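Local coordinates for protein N-isopropylammelide isopropylaminohydrolase (Burkholderia multivorans ATCC 17616, PDB 6NBO) that belongs to the amidohydrolase family of TIM-barrel enzymes and carries zinc ions at a site built from histidine and aspartate side chains, at residues 113-117 against 395-401. Numbering follows the deposited sequence.
Sequences RAFLA and VARNGAL
Val395 meets the end of helix 104-117 through one methyl group: its CG2 lies 3.9 Å from CD1 of Leu116, and the two side chains cross at about a right angle. With CG of Leu116 anti to the backbone N (chi1 -175°), its branched end, CG with CD1 and CD2, lies against that methyl; Leu116 also touches Thr121 of strand 120-128. A classic beta bulge sets Val395 and Ala396 opposite Val388 of strand 387-390, consistent with both side chains pointing to the helix. The methyl of Ala396 packs on the backbone of the last helical residue, with CB 3.9 Å from CA of Ala117. Arg397 to Ala400 then form a type I' turn, closed by backbone bonds in both directions between its end residues and making a beta hairpin. At Gly399 a water donates to Ala117 O (3.0 Å) and accepts from Gly399 N (2.7 Å). CB of Ala117 makes a van der Waals contact with Gly399 O at 3.5 Å. Leu401 closes the interface by forking over the helix surface. Its CD1 comes 3.8 Å from CB of Arg113 and also lies against CG and CD of that chain, which Leu401 crosses at about a right angle, whereas CD2 settles against CD2 of Leu116 and the N and CB of Ala117. The C-terminal hairpin thus packs against the end of a barrel helix, well away from the zinc ions. With no direct hydrogen bond across it, the contact rests on apolar packing of methyl and methylene groups and helix backbone, and one water links the turn to a carbonyl in the helix's last turn.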
ATOM      1  N   ARG A 113       6.633  -5.033 -11.338  1.00 26.43           N
ATOM      2  CA  ARG A 113       6.190  -6.101 -12.227  1.00 24.43           C
ATOM      3  C   ARG A 113       5.987  -7.411 -11.471  1.00 30.33           C
ATOM      4  O   ARG A 113       5.070  -8.177 -11.796  1.00 27.01           O
ATOM      5  CB  ARG A 113       7.181  -6.255 -13.382  1.00 24.00           C
ATOM      6  CG  ARG A 113       6.889  -5.253 -14.496  1.00 25.13           C
ATOM      7  CD  ARG A 113       7.840  -5.343 -15.673  1.00 31.29           C
ATOM      8  NE  ARG A 113       7.303  -4.597 -16.805  1.00 30.87           N
ATOM      9  CZ  ARG A 113       8.037  -4.092 -17.782  1.00 35.59           C
ATOM     10  NH1 ARG A 113       9.353  -4.250 -17.771  1.00 35.80           N
ATOM     11  NH2 ARG A 113       7.454  -3.428 -18.771  1.00 37.27           N
ATOM     12  N   ALA A 114       6.812  -7.683 -10.455  1.00 23.09           N
ATOM     13  CA  ALA A 114       6.584  -8.866  -9.625  1.00 26.33           C
ATOM     14  C   ALA A 114       5.291  -8.734  -8.824  1.00 20.16           C
ATOM     15  O   ALA A 114       4.562  -9.723  -8.636  1.00 21.96           O
ATOM     16  CB  ALA A 114       7.771  -9.096  -8.681  1.00 24.03           C
ATOM     17  N   PHE A 115       5.008  -7.537  -8.312  1.00 24.24           N
ATOM     18  CA  PHE A 115       3.709  -7.288  -7.691  1.00 23.58           C
ATOM     19  C   PHE A 115       2.573  -7.640  -8.654  1.00 24.42           C
ATOM     20  O   PHE A 115       1.656  -8.395  -8.309  1.00 22.44           O
ATOM     21  CB  PHE A 115       3.614  -5.824  -7.259  1.00 19.28           C
ATOM     22  CG  PHE A 115       4.114  -5.555  -5.845  1.00 24.36           C
ATOM     23  CD1 PHE A 115       3.384  -5.984  -4.743  1.00 23.50           C
ATOM     24  CD2 PHE A 115       5.289  -4.847  -5.627  1.00 21.86           C
ATOM     25  CE1 PHE A 115       3.812  -5.717  -3.445  1.00 22.76           C
ATOM     26  CE2 PHE A 115       5.734  -4.573  -4.314  1.00 23.01           C
ATOM     27  CZ  PHE A 115       4.996  -5.018  -3.233  1.00 25.11           C
ATOM     28  N   LEU A 116       2.639  -7.117  -9.877  1.00 24.59           N
ATOM     29  CA  LEU A 116       1.604  -7.392 -10.877  1.00 25.50           C
ATOM     30  C   LEU A 116       1.460  -8.890 -11.135  1.00 23.94           C
ATOM     31  O   LEU A 116       0.343  -9.421 -11.146  1.00 23.99           O
ATOM     32  CB  LEU A 116       1.921  -6.653 -12.176  1.00 25.46           C
ATOM     33  CG  LEU A 116       0.858  -6.761 -13.283  1.00 23.53           C
ATOM     34  CD1 LEU A 116      -0.517  -6.237 -12.795  1.00 21.70           C
ATOM     35  CD2 LEU A 116       1.308  -6.021 -14.521  1.00 24.09           C
ATOM     36  N   ALA A 117       2.581  -9.596 -11.320  1.00 22.59           N
ATOM     37  CA  ALA A 117       2.505 -11.029 -11.601  1.00 24.90           C
ATOM     38  C   ALA A 117       1.850 -11.800 -10.457  1.00 28.90           C
ATOM     39  O   ALA A 117       1.239 -12.855 -10.679  1.00 26.72           O
ATOM     40  CB  ALA A 117       3.905 -11.591 -11.878  1.00 27.72           C
ATOM     41  N   VAL A 395      -2.726 -10.071 -17.998  1.00 24.93           N
ATOM     42  CA  VAL A 395      -1.335  -9.663 -17.849  1.00 25.07           C
ATOM     43  C   VAL A 395      -0.445 -10.743 -17.249  1.00 29.62           C
ATOM     44  O   VAL A 395       0.791 -10.638 -17.360  1.00 28.02           O
ATOM     45  CB  VAL A 395      -1.214  -8.364 -17.021  1.00 26.45           C
ATOM     46  CG1 VAL A 395      -1.850  -7.215 -17.746  1.00 24.99           C
ATOM     47  CG2 VAL A 395      -1.840  -8.532 -15.619  1.00 26.93           C
ATOM     48  N   ALA A 396      -0.995 -11.768 -16.611  1.00 27.79           N
ATOM     49  CA  ALA A 396      -0.154 -12.780 -15.994  1.00 28.02           C
ATOM     50  C   ALA A 396      -0.910 -14.095 -15.924  1.00 26.82           C
ATOM     51  O   ALA A 396      -2.136 -14.117 -15.783  1.00 26.86           O
ATOM     52  CB  ALA A 396       0.293 -12.351 -14.593  1.00 27.01           C
ATOM     53  N   ARG A 397      -0.168 -15.194 -16.036  1.00 27.04           N
ATOM     54  CA  ARG A 397      -0.721 -16.518 -15.817  1.00 26.19           C
ATOM     55  C   ARG A 397       0.274 -17.323 -15.003  1.00 31.59           C
ATOM     56  O   ARG A 397       1.482 -17.236 -15.232  1.00 29.50           O
ATOM     57  CB  ARG A 397      -1.020 -17.265 -17.133  1.00 27.19           C
ATOM     58  CG  ARG A 397      -2.106 -16.650 -18.006  1.00 26.65           C
ATOM     59  CD  ARG A 397      -2.302 -17.513 -19.255  1.00 30.83           C
ATOM     60  NE  ARG A 397      -3.293 -16.958 -20.171  1.00 36.86           N
ATOM     61  CZ  ARG A 397      -4.606 -17.128 -20.042  1.00 33.50           C
ATOM     62  NH1 ARG A 397      -5.092 -17.835 -19.031  1.00 32.09           N
ATOM     63  NH2 ARG A 397      -5.434 -16.602 -20.933  1.00 33.96           N
ATOM     64  N   ASN A 398      -0.247 -18.098 -14.055  1.00 28.57           N
ATOM     65  CA  ASN A 398       0.544 -18.972 -13.191  0.55 29.69           C
ATOM     66  C   ASN A 398       1.749 -18.230 -12.616  1.00 31.99           C
ATOM     67  O   ASN A 398       2.881 -18.714 -12.581  1.00 30.46           O
ATOM     68  CB  ASN A 398       0.927 -20.245 -13.940  0.55 35.17           C
ATOM     69  CG  ASN A 398      -0.294 -21.098 -14.248  0.55 39.63           C
ATOM     70  OD1 ASN A 398      -1.203 -21.220 -13.417  0.55 37.33           O
ATOM     71  ND2 ASN A 398      -0.343 -21.653 -15.448  0.55 47.67           N
ATOM     72  N   GLY A 399       1.477 -17.025 -12.134  1.00 28.90           N
ATOM     73  CA  GLY A 399       2.456 -16.259 -11.393  1.00 28.18           C
ATOM     74  C   GLY A 399       3.515 -15.566 -12.214  1.00 31.90           C
ATOM     75  O   GLY A 399       4.493 -15.077 -11.637  1.00 29.95           O
ATOM     76  N   ALA A 400       3.359 -15.496 -13.533  1.00 31.41           N
ATOM     77  CA  ALA A 400       4.371 -14.897 -14.392  1.00 30.04           C
ATOM     78  C   ALA A 400       3.692 -14.035 -15.443  1.00 30.24           C
ATOM     79  O   ALA A 400       2.643 -14.408 -15.976  1.00 28.68           O
ATOM     80  CB  ALA A 400       5.240 -15.976 -15.062  1.00 32.41           C
ATOM     81  N   LEU A 401       4.298 -12.890 -15.751  1.00 27.14           N
ATOM     82  CA  LEU A 401       3.716 -11.999 -16.744  1.00 27.20           C
ATOM     83  C   LEU A 401       3.739 -12.655 -18.112  1.00 32.43           C
ATOM     84  O   LEU A 401       4.702 -13.334 -18.473  1.00 30.98           O
ATOM     85  CB  LEU A 401       4.475 -10.676 -16.806  1.00 29.59           C
ATOM     86  CG  LEU A 401       4.486  -9.824 -15.545  1.00 30.11           C
ATOM     87  CD1 LEU A 401       5.362  -8.620 -15.802  1.00 31.05           C
ATOM     88  CD2 LEU A 401       3.064  -9.406 -15.168  1.00 28.49           C
TER
HETATM   89  O   HOH W   1      -0.063 -14.833 -12.568  1.00 47.52           O